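Local coordinates for NIPSNAP domain protein (Burkholderia xenovorans, PDB 5K9F), which is of unknown function but belongs to the NipSnap family, adopts a ferredoxin-like fold and holds oxamic acid in a pocket between its helices and sheet, at residues 9-14 with 103-108; 24-29 with 89-94; 28-33 with 82-87; 36-41 with 76-81; 40-45 with 61-66. All coordinates share one frame; numbering follows the deposited sequence. Where two conformers were deposited one is given.

Contact 1. Residues 9-14 with 103-108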
# COMPACT_ATOMS: atom_id res chain seq x y z
N MET A 9 13.83 -25.47 -10.04
CA MET A 9 12.45 -25.50 -9.57
C MET A 9 11.84 -24.08 -9.61
O MET A 9 12.50 -23.08 -9.34
CB MET A 9 12.37 -26.09 -8.15
CG MET A 9 10.94 -26.18 -7.59
SD MET A 9 10.74 -27.11 -6.04
CE MET A 9 11.49 -26.03 -4.82
N LEU A 10 10.57 -24.01 -9.98
CA LEU A 10 9.80 -22.78 -9.91
C LEU A 10 8.88 -22.86 -8.71
O LEU A 10 8.11 -23.82 -8.58
CB LEU A 10 8.98 -22.62 -11.19
CG LEU A 10 8.04 -21.43 -11.28
CD1 LEU A 10 8.85 -20.16 -11.42
CD2 LEU A 10 7.09 -21.62 -12.46
N VAL A 11 8.92 -21.86 -7.83
CA VAL A 11 8.13 -21.88 -6.60
C VAL A 11 7.04 -20.82 -6.69
O VAL A 11 7.30 -19.67 -7.06
CB VAL A 11 9.03 -21.67 -5.37
CG1 VAL A 11 8.19 -21.54 -4.13
CG2 VAL A 11 9.98 -22.85 -5.22
N GLU A 12 5.81 -21.22 -6.38
CA GLU A 12 4.70 -20.28 -6.34
C GLU A 12 4.27 -20.06 -4.89
O GLU A 12 4.06 -21.03 -4.16
CB GLU A 12 3.52 -20.80 -7.16
CG GLU A 12 2.33 -19.85 -7.06
CD GLU A 12 1.11 -20.33 -7.84
OE1 GLU A 12 1.11 -21.50 -8.28
OE2 GLU A 12 0.14 -19.54 -7.99
N GLN A 13 4.16 -18.79 -4.48
CA GLN A 13 3.64 -18.46 -3.15
C GLN A 13 2.30 -17.77 -3.34
O GLN A 13 2.24 -16.65 -3.88
CB GLN A 13 4.59 -17.58 -2.34
CG GLN A 13 3.99 -17.31 -0.95
CD GLN A 13 4.96 -16.69 0.04
OE1 GLN A 13 4.79 -16.82 1.25
NE2 GLN A 13 5.96 -15.98 -0.46
N ARG A 14 1.22 -18.42 -2.90
CA ARG A 14 -0.13 -17.89 -3.04
C ARG A 14 -0.63 -17.43 -1.69
O ARG A 14 -0.39 -18.08 -0.67
CB ARG A 14 -1.10 -18.94 -3.57
CG ARG A 14 -0.81 -19.41 -4.94
CD ARG A 14 -1.73 -20.56 -5.30
NE ARG A 14 -3.12 -20.18 -5.57
CZ ARG A 14 -3.55 -19.65 -6.72
NH1 ARG A 14 -2.70 -19.37 -7.71
NH2 ARG A 14 -4.82 -19.38 -6.88
N LEU A 103 8.72 -17.38 -7.44
CA LEU A 103 10.01 -17.28 -6.77
C LEU A 103 10.98 -18.32 -7.33
O LEU A 103 10.57 -19.38 -7.78
CB LEU A 103 9.86 -17.53 -5.27
CG LEU A 103 8.82 -16.70 -4.53
CD1 LEU A 103 8.72 -17.16 -3.07
CD2 LEU A 103 9.13 -15.19 -4.61
N THR A 104 12.27 -18.00 -7.26
CA THR A 104 13.31 -18.95 -7.65
C THR A 104 14.16 -19.28 -6.44
O THR A 104 14.60 -18.37 -5.73
CB THR A 104 14.19 -18.36 -8.74
OG1 THR A 104 13.40 -18.12 -9.90
CG2 THR A 104 15.33 -19.33 -9.08
N PRO A 105 14.41 -20.56 -6.15
CA PRO A 105 15.29 -20.90 -5.03
C PRO A 105 16.73 -20.48 -5.31
O PRO A 105 17.23 -20.62 -6.43
CB PRO A 105 15.17 -22.42 -4.92
CG PRO A 105 13.94 -22.79 -5.69
CD PRO A 105 13.81 -21.75 -6.77
N ALA A 106 17.38 -19.96 -4.27
CA ALA A 106 18.82 -19.82 -4.29
C ALA A 106 19.45 -21.21 -4.40
O ALA A 106 18.83 -22.22 -4.05
CB ALA A 106 19.30 -19.11 -3.02
N PRO A 107 20.69 -21.29 -4.92
CA PRO A 107 21.31 -22.61 -5.12
C PRO A 107 21.41 -23.46 -3.86
O PRO A 107 21.35 -24.69 -3.94
CB PRO A 107 22.70 -22.25 -5.66
CG PRO A 107 22.52 -20.91 -6.31
CD PRO A 107 21.47 -20.19 -5.51
N PHE A 108 21.57 -22.83 -2.70
CA PHE A 108 21.73 -23.50 -1.42
C PHE A 108 20.41 -23.73 -0.69
O PHE A 108 20.42 -24.26 0.43
CB PHE A 108 22.66 -22.66 -0.53
CG PHE A 108 22.20 -21.25 -0.36
CD1 PHE A 108 21.24 -20.93 0.60
CD2 PHE A 108 22.68 -20.23 -1.18
CE1 PHE A 108 20.78 -19.63 0.74
CE2 PHE A 108 22.23 -18.93 -1.03
CZ PHE A 108 21.27 -18.63 -0.07
O HOH W 1 12.82 -20.49 -11.43
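Val11 sets CG1 anti to its backbone N (chi1 174°), which leaves CG2 anti to the carbonyl carbon and within 4.0 Å of Pro105 CG. On the facing strand Leu103 has CG anti to its own carbonyl carbon (chi1 -52°), and from there its CD1 comes 4.0 Å from Gln13 NE2. Val11 and Leu103 form an antiparallel hydrogen-bonded pair: Val11 N donates to Leu103 O at 3.0 Å, and Leu103 N returns a bond of 2.7 Å to Val11 O. This joins strand 10-18, inside the four-stranded sheet, to strand 95-105, the outermost on that side within this chain. The pairing stops at Pro105, where proline has no N-H to give; its CD rests 3.2 Å from Met9 O instead. A water donates to Thr104 OG1 at 2.9 Å and, more weakly, to Met9 O. Beta-branched Val11 and the leucine suit a covered face of the sheet, while the amide of Gln13 finds its main partner in Gln13 of the second subunit. Leu103, Thr104 and Pro105 also pair with a strand of that subunit. Backbone bonding on two sides of strand 103-105 thus makes one continuous sheet of two chains, with apolar branches packed on it.

Contact 2. Residues 24-29 with 89-94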
# COMPACT_ATOMS: atom_id res chain seq x y z
N SER A 24 -9.90 -21.30 10.62
CA SER A 24 -9.98 -22.69 11.06
C SER A 24 -11.05 -23.46 10.29
O SER A 24 -10.86 -24.64 9.99
CB SER A 24 -10.23 -22.75 12.57
OG SER A 24 -11.49 -22.21 12.90
N THR A 25 -12.16 -22.81 9.95
CA THR A 25 -13.19 -23.47 9.15
C THR A 25 -12.66 -23.80 7.76
O THR A 25 -12.88 -24.92 7.26
CB THR A 25 -14.42 -22.57 9.04
OG1 THR A 25 -14.97 -22.34 10.35
CG2 THR A 25 -15.49 -23.21 8.17
N PHE A 26 -11.95 -22.86 7.14
CA PHE A 26 -11.39 -23.10 5.81
C PHE A 26 -10.39 -24.24 5.84
O PHE A 26 -10.43 -25.14 4.99
CB PHE A 26 -10.73 -21.82 5.29
CG PHE A 26 -10.14 -21.97 3.91
CD1 PHE A 26 -8.83 -22.41 3.75
CD2 PHE A 26 -10.89 -21.67 2.78
CE1 PHE A 26 -8.29 -22.56 2.49
CE2 PHE A 26 -10.35 -21.81 1.52
CZ PHE A 26 -9.05 -22.26 1.37
N LEU A 27 -9.47 -24.23 6.81
CA LEU A 27 -8.43 -25.25 6.85
C LEU A 27 -9.02 -26.64 7.10
O LEU A 27 -8.54 -27.62 6.53
CB LEU A 27 -7.38 -24.92 7.91
CG LEU A 27 -6.50 -23.71 7.56
CD1 LEU A 27 -5.56 -23.41 8.73
CD2 LEU A 27 -5.72 -23.96 6.27
N SER A 28 -10.04 -26.73 7.95
CA SER A 28 -10.68 -28.02 8.19
C SER A 28 -11.39 -28.52 6.94
O SER A 28 -11.30 -29.72 6.61
CB SER A 28 -11.67 -27.90 9.35
OG SER A 28 -10.98 -27.70 10.57
N LEU A 29 -12.12 -27.64 6.25
CA LEU A 29 -12.83 -28.04 5.04
C LEU A 29 -11.86 -28.42 3.93
O LEU A 29 -12.07 -29.42 3.23
CB LEU A 29 -13.74 -26.90 4.59
CG LEU A 29 -14.69 -27.14 3.42
CD1 LEU A 29 -15.70 -28.24 3.73
CD2 LEU A 29 -15.41 -25.84 3.11
N GLY A 89 -16.83 -24.63 -4.82
CA GLY A 89 -18.16 -24.11 -4.56
C GLY A 89 -18.48 -24.02 -3.08
O GLY A 89 -19.10 -23.06 -2.62
N ARG A 90 -18.03 -25.01 -2.30
CA ARG A 90 -18.34 -25.04 -0.87
C ARG A 90 -17.43 -24.13 -0.06
O ARG A 90 -17.86 -23.58 0.96
CB ARG A 90 -18.26 -26.47 -0.34
CG ARG A 90 -19.27 -27.42 -0.97
CD ARG A 90 -19.25 -28.79 -0.30
NE ARG A 90 -18.02 -29.53 -0.58
CZ ARG A 90 -17.84 -30.32 -1.63
NH1 ARG A 90 -18.82 -30.46 -2.52
NH2 ARG A 90 -16.69 -30.96 -1.81
N ALA A 91 -16.17 -23.96 -0.47
CA ALA A 91 -15.21 -23.19 0.30
C ALA A 91 -15.06 -21.75 -0.18
O ALA A 91 -14.55 -20.91 0.58
CB ALA A 91 -13.83 -23.86 0.26
N GLY A 92 -15.51 -21.45 -1.39
CA GLY A 92 -15.11 -20.21 -2.04
C GLY A 92 -15.61 -18.96 -1.36
O GLY A 92 -14.94 -17.92 -1.40
N SER A 93 -16.78 -19.02 -0.72
CA SER A 93 -17.36 -17.83 -0.11
C SER A 93 -16.49 -17.29 1.03
O SER A 93 -16.65 -16.12 1.40
CB SER A 93 -18.78 -18.11 0.39
OG SER A 93 -18.81 -18.87 1.59
N MET A 94 -15.58 -18.09 1.58
CA MET A 94 -14.70 -17.59 2.62
C MET A 94 -13.56 -16.74 2.07
O MET A 94 -12.91 -16.03 2.84
CB MET A 94 -14.12 -18.75 3.45
CG MET A 94 -15.16 -19.41 4.33
SD MET A 94 -14.51 -20.82 5.26
CE MET A 94 -14.83 -22.14 4.10
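The helical turns 24-29 and 89-91 come closest at Phe26 and Ala91, whose CA atoms are 6.7 Å apart, and the helical-angled residues 92-94 then carry Met94 back against the first helix. Both helices belong to the layer that packs on one face of the antiparallel sheet in this ferredoxin-like fold. Met94 is the long reach of the contact. Its thioether lies across Thr25 at about a right angle, with SD 3.9 Å from Thr25 CG2, and the same sulfur is 3.9 Å from Phe26 CB. The chain bends at its last torsion (chi3 -90°), and CE ends 3.9 Å from Leu29 CD2. A methionine suits this place because its unbranched, flexible chain can follow three different neighbours. Ala91 works the other way: a single methyl permits close approach, and Leu29 CD2 meets its CB at 3.8 Å. Phe26, one of the residues lining the oxamic acid pocket, is held from this side by Ala91 and Met94. On the Phe26 ring itself, CE2 stands 4.2 Å from Ala91 CB, and CD2 lies equally far from Met94 CE.

Contact 3. Residues 28-33 with 82-87. With OXM (oxamic acid), chain B.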
# COMPACT_ATOMS: atom_id res chain seq x y z
N SER A 28 -10.04 -26.73 7.95
CA SER A 28 -10.68 -28.02 8.19
C SER A 28 -11.39 -28.52 6.94
O SER A 28 -11.30 -29.72 6.61
CB SER A 28 -11.67 -27.90 9.35
OG SER A 28 -10.98 -27.70 10.57
N LEU A 29 -12.12 -27.64 6.25
CA LEU A 29 -12.83 -28.04 5.04
C LEU A 29 -11.86 -28.42 3.93
O LEU A 29 -12.07 -29.42 3.23
CB LEU A 29 -13.74 -26.90 4.59
CG LEU A 29 -14.69 -27.14 3.42
CD1 LEU A 29 -15.70 -28.24 3.73
CD2 LEU A 29 -15.41 -25.84 3.11
N TYR A 30 -10.78 -27.65 3.77
CA TYR A 30 -9.77 -27.96 2.78
C TYR A 30 -9.11 -29.31 3.06
O TYR A 30 -8.97 -30.15 2.16
CB TYR A 30 -8.71 -26.84 2.73
CG TYR A 30 -7.55 -27.16 1.81
CD1 TYR A 30 -7.70 -27.10 0.43
CD2 TYR A 30 -6.32 -27.56 2.31
CE1 TYR A 30 -6.64 -27.41 -0.42
CE2 TYR A 30 -5.26 -27.87 1.48
CZ TYR A 30 -5.43 -27.78 0.11
OH TYR A 30 -4.37 -28.08 -0.73
N GLU A 31 -8.70 -29.55 4.31
CA GLU A 31 -8.03 -30.82 4.60
C GLU A 31 -8.95 -32.00 4.31
O GLU A 31 -8.51 -33.05 3.82
CB GLU A 31 -7.55 -30.87 6.05
CG GLU A 31 -6.73 -32.13 6.35
CD GLU A 31 -6.18 -32.18 7.77
OE1 GLU A 31 -6.35 -31.22 8.54
OE2 GLU A 31 -5.57 -33.22 8.12
N ALA A 32 -10.25 -31.84 4.58
CA ALA A 32 -11.17 -32.95 4.40
C ALA A 32 -11.56 -33.16 2.94
O ALA A 32 -11.81 -34.31 2.54
CB ALA A 32 -12.42 -32.72 5.25
N GLU A 33 -11.64 -32.09 2.14
CA GLU A 33 -12.26 -32.16 0.82
C GLU A 33 -11.39 -31.67 -0.33
O GLU A 33 -11.73 -31.97 -1.48
CB GLU A 33 -13.57 -31.36 0.81
CG GLU A 33 -14.56 -31.76 1.89
CD GLU A 33 -15.92 -31.09 1.71
OE1 GLU A 33 -16.09 -30.34 0.73
OE2 GLU A 33 -16.81 -31.31 2.56
N PRO A 82 -13.98 -32.41 -11.54
CA PRO A 82 -15.33 -32.16 -10.99
C PRO A 82 -15.38 -32.13 -9.48
O PRO A 82 -16.17 -31.37 -8.91
CB PRO A 82 -16.16 -33.32 -11.56
CG PRO A 82 -15.43 -33.75 -12.77
CD PRO A 82 -13.98 -33.55 -12.48
N GLN A 83 -14.57 -32.94 -8.79
CA GLN A 83 -14.57 -32.88 -7.33
C GLN A 83 -13.91 -31.60 -6.83
O GLN A 83 -14.30 -31.08 -5.78
CB GLN A 83 -13.88 -34.11 -6.74
CG GLN A 83 -14.66 -35.40 -6.95
CD GLN A 83 -14.05 -36.58 -6.21
OE1 GLN A 83 -12.86 -36.87 -6.35
NE2 GLN A 83 -14.87 -37.26 -5.42
N TRP A 84 -12.91 -31.09 -7.56
CA TRP A 84 -12.33 -29.81 -7.17
C TRP A 84 -13.35 -28.69 -7.32
O TRP A 84 -13.48 -27.83 -6.44
CB TRP A 84 -11.09 -29.51 -8.02
CG TRP A 84 -10.45 -28.19 -7.66
CD1 TRP A 84 -10.40 -27.07 -8.44
CD2 TRP A 84 -9.77 -27.87 -6.44
NE1 TRP A 84 -9.73 -26.07 -7.77
CE2 TRP A 84 -9.32 -26.54 -6.55
CE3 TRP A 84 -9.47 -28.59 -5.27
CZ2 TRP A 84 -8.61 -25.90 -5.52
CZ3 TRP A 84 -8.76 -27.95 -4.26
CH2 TRP A 84 -8.34 -26.62 -4.39
N LYS A 85 -14.08 -28.68 -8.43
CA LYS A 85 -15.11 -27.67 -8.64
C LYS A 85 -16.13 -27.68 -7.51
O LYS A 85 -16.56 -26.62 -7.04
CB LYS A 85 -15.81 -27.90 -9.98
CG LYS A 85 -14.96 -27.60 -11.21
CD LYS A 85 -15.74 -27.92 -12.48
CE LYS A 85 -14.95 -27.62 -13.74
NZ LYS A 85 -15.71 -28.00 -14.96
N SER A 86 -16.51 -28.87 -7.04
CA SER A 86 -17.45 -28.96 -5.93
C SER A 86 -16.87 -28.34 -4.67
O SER A 86 -17.54 -27.57 -3.99
CB SER A 86 -17.83 -30.43 -5.69
OG SER A 86 -18.61 -30.93 -6.75
N PHE A 87 -15.62 -28.67 -4.35
CA PHE A 87 -14.99 -28.09 -3.18
C PHE A 87 -14.88 -26.58 -3.29
O PHE A 87 -15.15 -25.85 -2.32
CB PHE A 87 -13.60 -28.71 -2.95
CG PHE A 87 -12.74 -27.90 -2.04
CD1 PHE A 87 -12.98 -27.88 -0.67
CD2 PHE A 87 -11.70 -27.12 -2.54
CE1 PHE A 87 -12.20 -27.12 0.17
CE2 PHE A 87 -10.92 -26.35 -1.70
CZ PHE A 87 -11.17 -26.35 -0.34
C1 OXM B . -8.25 -23.10 -3.11
N1 OXM B . -7.21 -22.85 -3.90
O1 OXM B . -8.18 -23.80 -2.08
C2 OXM B . -9.57 -22.52 -3.42
O2 OXM B . -10.50 -22.71 -2.60
O3 OXM B . -9.75 -21.85 -4.47
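Phe87 and Tyr30 meet obliquely, their planes 57° apart: the Phe87 ring brings CZ to the edge of the tyrosine, 3.6 Å from Tyr30 CD1. Trp84 CH2 approaches the same ring at its edge, 4.4 Å from Tyr30 CE1. One more ring, that of Tyr48, stacks on Tyr30, and Phe108 of the second subunit meets it as well. Oxamic acid also lies at ring edges. Its O1 is in the plane of Phe87, 3.8 Å from CE2, and its N1 is in the plane of Trp84, 3.7 Å from CZ2. The same O1 comes closer to the tryptophan, 3.6 Å from Trp84 CH2, but there it stands oblique to the indole.

Helices 23-33 and 82-91 run nearly antiparallel here, at 164°, with the axes of the two short segments 11.2 Å apart. That wide spacing suits aromatic side chains, which are large enough to fill it. In the ferredoxin-like fold these helices lie over the sheet, and Trp84 and Phe87 form part of the wall of the ligand pocket. Phe87 has CG anti to its backbone N (chi1 163°); beyond it, CE1 passes 4.1 Å from Leu29 CG, the two side chains sliding past each other in opposite directions. Nearer the solvent, Glu33 suits its place by offering an aliphatic stem to the ring: its methylene carbon CB is 3.8 Å from Phe87 CD1.

Contact 4. Residues 36-41 with 76-81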
# COMPACT_ATOMS: atom_id res chain seq x y z
N ALA A 36 -6.26 -33.62 -0.84
CA ALA A 36 -5.82 -34.78 -1.62
C ALA A 36 -5.93 -34.51 -3.11
O ALA A 36 -5.04 -34.87 -3.88
CB ALA A 36 -6.63 -36.02 -1.23
N ILE A 37 -7.01 -33.84 -3.53
CA ILE A 37 -7.19 -33.53 -4.95
C ILE A 37 -6.14 -32.54 -5.42
O ILE A 37 -5.49 -32.74 -6.45
CB ILE A 37 -8.61 -32.99 -5.19
CG1 ILE A 37 -9.66 -34.04 -4.81
CG2 ILE A 37 -8.78 -32.57 -6.65
CD1 ILE A 37 -11.04 -33.45 -4.66
N GLN A 38 -5.97 -31.44 -4.67
CA GLN A 38 -5.06 -30.38 -5.10
C GLN A 38 -3.61 -30.85 -5.08
O GLN A 38 -2.86 -30.60 -6.03
CB GLN A 38 -5.23 -29.14 -4.23
CG GLN A 38 -4.32 -28.01 -4.71
CD GLN A 38 -4.62 -26.68 -4.06
OE1 GLN A 38 -4.83 -26.59 -2.85
NE2 GLN A 38 -4.65 -25.62 -4.87
N ALA A 39 -3.19 -31.51 -4.00
CA ALA A 39 -1.82 -32.01 -3.94
C ALA A 39 -1.60 -33.09 -4.99
O ALA A 39 -0.51 -33.18 -5.57
CB ALA A 39 -1.51 -32.56 -2.55
N GLY A 40 -2.62 -33.90 -5.26
CA GLY A 40 -2.48 -34.92 -6.29
C GLY A 40 -2.25 -34.31 -7.67
O GLY A 40 -1.45 -34.83 -8.45
N ALA A 41 -2.93 -33.21 -7.96
CA ALA A 41 -2.80 -32.58 -9.27
C ALA A 41 -1.53 -31.75 -9.39
O ALA A 41 -0.85 -31.80 -10.42
CB ALA A 41 -4.02 -31.70 -9.55
N ALA A 76 -4.49 -26.66 -15.02
CA ALA A 76 -5.66 -26.93 -15.85
C ALA A 76 -6.27 -28.28 -15.50
O ALA A 76 -7.49 -28.45 -15.54
CB ALA A 76 -5.29 -26.86 -17.33
N ILE A 77 -5.42 -29.26 -15.16
CA ILE A 77 -5.93 -30.55 -14.70
C ILE A 77 -6.76 -30.36 -13.45
O ILE A 77 -7.85 -30.93 -13.31
CB ILE A 77 -4.78 -31.54 -14.46
CG1 ILE A 77 -4.17 -31.97 -15.80
CG2 ILE A 77 -5.27 -32.76 -13.67
CD1 ILE A 77 -2.87 -32.72 -15.67
N LEU A 78 -6.27 -29.54 -12.52
CA LEU A 78 -7.01 -29.33 -11.27
C LEU A 78 -8.31 -28.58 -11.53
O LEU A 78 -9.37 -28.98 -11.03
CB LEU A 78 -6.13 -28.57 -10.29
CG LEU A 78 -6.81 -28.17 -8.98
CD1 LEU A 78 -7.20 -29.42 -8.19
CD2 LEU A 78 -5.86 -27.28 -8.21
N SER A 79 -8.24 -27.51 -12.33
CA SER A 79 -9.42 -26.67 -12.57
C SER A 79 -10.54 -27.43 -13.24
O SER A 79 -11.72 -27.11 -13.03
CB SER A 79 -9.04 -25.46 -13.42
OG SER A 79 -8.17 -24.59 -12.72
N GLY A 80 -10.22 -28.43 -14.06
CA GLY A 80 -11.24 -29.22 -14.70
C GLY A 80 -11.75 -30.40 -13.91
O GLY A 80 -12.62 -31.13 -14.40
N ASN A 81 -11.24 -30.62 -12.70
CA ASN A 81 -11.63 -31.79 -11.92
C ASN A 81 -12.99 -31.56 -11.28
O ASN A 81 -13.17 -30.59 -10.54
CB ASN A 81 -10.57 -32.05 -10.85
CG ASN A 81 -10.86 -33.27 -10.01
OD1 ASN A 81 -11.82 -33.30 -9.24
ND2 ASN A 81 -10.00 -34.27 -10.10
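Asn81, packed against Ile37, has its OD1 gripped by two backbone N-H groups at the start of the next helix: that of Trp84 in a hydrogen bond and that of Gln83 in a weak one. This is the N-cap role, for which asparagine's short amide is well suited. With CG anti to the backbone N (chi1 -179°), the amide also reaches the neighbouring helix, where Ile37 CG2 sits 4.0 Å from Asn81 CG and the same distance from ND2. That methyl group is shared with Leu78, whose CD1 is 3.8 Å away; the two side chains cross at about a right angle.

Helix 35-42 here packs beside the end of helix 68-79, in the helical layer that overlies the sheet of the ferredoxin-like fold. Leu78 is the main wedge between them. Its CD1 lies 3.9 Å from Gln38 CA, and its other branch, CD2, lies 3.9 Å from both Gln38 CG and Gln38 NE2. Ala41 suits the point of nearest backbone approach, since its methyl is small: CB touches Leu78 CB at 3.8 Å. Ile77 CG2 borders the same methyl more loosely, at 4.4 Å, on the exposed margin. Gln38 combines two roles, for the side chain that packs on leucine also touches oxamic acid. Gln38 OE1 is held by a hydrogen bond with the hydroxyl of Tyr30.

Contact 5. Residues 40-45 with 61-66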
# COMPACT_ATOMS: atom_id res chain seq x y z
N GLY A 40 -2.62 -33.90 -5.26
CA GLY A 40 -2.48 -34.92 -6.29
C GLY A 40 -2.25 -34.31 -7.67
O GLY A 40 -1.45 -34.83 -8.45
N ALA A 41 -2.93 -33.21 -7.96
CA ALA A 41 -2.80 -32.58 -9.27
C ALA A 41 -1.53 -31.75 -9.39
O ALA A 41 -0.85 -31.80 -10.42
CB ALA A 41 -4.02 -31.70 -9.55
N LEU A 42 -1.22 -30.97 -8.36
CA LEU A 42 -0.12 -30.01 -8.45
C LEU A 42 1.23 -30.63 -8.13
O LEU A 42 2.25 -30.17 -8.66
CB LEU A 42 -0.38 -28.83 -7.52
CG LEU A 42 -1.62 -28.00 -7.86
CD1 LEU A 42 -1.71 -26.74 -6.98
CD2 LEU A 42 -1.68 -27.63 -9.33
N GLY A 43 1.31 -31.63 -7.26
CA GLY A 43 2.55 -32.39 -7.17
C GLY A 43 3.48 -32.24 -5.98
O GLY A 43 3.88 -33.26 -5.39
N ARG A 44 3.87 -31.02 -5.62
CA ARG A 44 4.81 -30.78 -4.51
C ARG A 44 4.36 -29.61 -3.65
O ARG A 44 4.66 -28.45 -3.96
CB ARG A 44 6.20 -30.54 -5.08
CG ARG A 44 7.32 -30.44 -4.06
CD ARG A 44 8.67 -30.79 -4.70
NE ARG A 44 8.99 -29.95 -5.86
CZ ARG A 44 9.01 -30.38 -7.12
NH1 ARG A 44 9.31 -29.54 -8.10
NH2 ARG A 44 8.75 -31.65 -7.39
N LEU A 45 3.67 -29.91 -2.54
CA LEU A 45 3.36 -28.89 -1.54
C LEU A 45 4.59 -28.64 -0.69
O LEU A 45 5.13 -29.59 -0.10
CB LEU A 45 2.18 -29.33 -0.68
CG LEU A 45 1.76 -28.39 0.46
CD1 LEU A 45 1.30 -27.06 -0.11
CD2 LEU A 45 0.65 -29.02 1.29
N GLN A 61 0.30 -20.44 0.84
CA GLN A 61 0.74 -21.75 0.39
C GLN A 61 1.91 -21.62 -0.58
O GLN A 61 1.96 -20.70 -1.39
CB GLN A 61 -0.40 -22.54 -0.26
CG GLN A 61 -1.18 -21.82 -1.31
CD GLN A 61 -2.50 -22.50 -1.59
OE1 GLN A 61 -2.59 -23.39 -2.42
NE2 GLN A 61 -3.54 -22.07 -0.88
N LEU A 62 2.85 -22.54 -0.48
CA LEU A 62 3.98 -22.60 -1.39
C LEU A 62 3.95 -23.94 -2.12
O LEU A 62 3.82 -24.99 -1.49
CB LEU A 62 5.31 -22.43 -0.67
CG LEU A 62 5.59 -20.98 -0.23
CD1 LEU A 62 4.95 -20.69 1.12
CD2 LEU A 62 7.08 -20.72 -0.19
N TRP A 63 4.05 -23.87 -3.45
CA TRP A 63 4.05 -25.05 -4.32
C TRP A 63 5.29 -25.03 -5.20
O TRP A 63 5.69 -23.97 -5.68
CB TRP A 63 2.81 -25.07 -5.22
CG TRP A 63 1.52 -25.19 -4.48
CD1 TRP A 63 0.73 -24.17 -4.03
CD2 TRP A 63 0.87 -26.41 -4.09
NE1 TRP A 63 -0.39 -24.68 -3.39
CE2 TRP A 63 -0.31 -26.05 -3.41
CE3 TRP A 63 1.18 -27.76 -4.24
CZ2 TRP A 63 -1.19 -27.00 -2.89
CZ3 TRP A 63 0.30 -28.71 -3.74
CH2 TRP A 63 -0.86 -28.32 -3.06
N GLY A 64 5.89 -26.20 -5.41
CA GLY A 64 7.06 -26.33 -6.26
C GLY A 64 6.71 -27.02 -7.57
O GLY A 64 6.04 -28.06 -7.58
N PHE A 65 7.18 -26.44 -8.68
CA PHE A 65 6.91 -26.96 -10.01
C PHE A 65 8.21 -27.15 -10.79
O PHE A 65 9.16 -26.38 -10.63
CB PHE A 65 5.98 -26.03 -10.80
CG PHE A 65 4.63 -25.87 -10.17
CD1 PHE A 65 3.66 -26.84 -10.34
CD2 PHE A 65 4.33 -24.73 -9.43
CE1 PHE A 65 2.39 -26.69 -9.78
CE2 PHE A 65 3.08 -24.58 -8.85
CZ PHE A 65 2.10 -25.55 -9.03
N ASP A 66 8.23 -28.18 -11.64
CA ASP A 66 9.39 -28.41 -12.49
C ASP A 66 9.62 -27.25 -13.45
O ASP A 66 10.77 -26.95 -13.80
CB ASP A 66 9.22 -29.70 -13.29
CG ASP A 66 9.17 -30.94 -12.42
OD1 ASP A 66 9.66 -30.88 -11.27
OD2 ASP A 66 8.64 -31.97 -12.90
O HOH W 2 4.92 -30.20 -8.91
O HOH W 3 3.26 -28.40 -6.75
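Trp63 is clasped between two leucines that approach its indole from opposite faces. Leu42 CD1 stands 3.9 Å from the centroid of the six-membered ring, and Leu45 CD1 is 3.7 Å from the same centroid on the other side, both nearly on the ring normal and both CH-pi contacts. Leu42 crosses the tryptophan at about a right angle, Leu45 obliquely. With CG anti to its carbonyl carbon (chi1 -64°), Trp63 starts its ring toward this pair. NE1 donates to Gln61 OE1 at 2.7 Å, on a lone pair in the carbonyl plane, and the oxygen also lies in the indole plane, which further fixes the ring's rotation. Phe65 flanks Leu42 too, its CE1 3.7 Å from Leu42 O.

The backbones here begin the antiparallel pairing of strands 45-51 and 58-65 in the ferredoxin-like sheet. Leu45 and Trp63 are a non-hydrogen-bonded pair, and beside them Gly64 N donates to Arg44 O at 2.9 Å. Gly43 turns the chain out of helix 35-42 with phi 108°, where a CB would press on the preceding carbonyl O, which calls for glycine.

Arg44 NE lies where a CB of residue 64 would be, so glycine lets the guanidinium set one face over Gly64 O. At its edge, NH1 makes a weak salt bridge with Asp66 OD1, 3.5 Å long. A water accepts from Arg44 N and lies near Gly64 O. The contact thus joins an apolar clasp on a hydrogen-bonded indole to water-bridged backbones, while the long ion pair at the exposed end probably adds little hold.

Overall arrangement
Contacts 1 and 5 build the sheet, meeting through backbone bonds between strands 10-18 and 58-65. Contacts 2, 3 and 4 lie in the helical layer and have no hydrogen bonds between their own segments. Contacts 1, 3 and 5 are buried and also touch the second subunit; contacts 2 and 4 are only partly buried. Contacts 2 and 3 share helices 23-33 and 82-91, but contact 3 is largely aromatic, whereas contact 2 is built on aliphatic and thioether groups and one phenyl ring. Contact 4 shares helix 35-42 with contact 5, and its Gln38 touches Trp63. Contacts 2, 3 and 4 each contribute residues to the oxamic acid pocket; contact 1 lies about 26 Å, centre to centre, from contact 3.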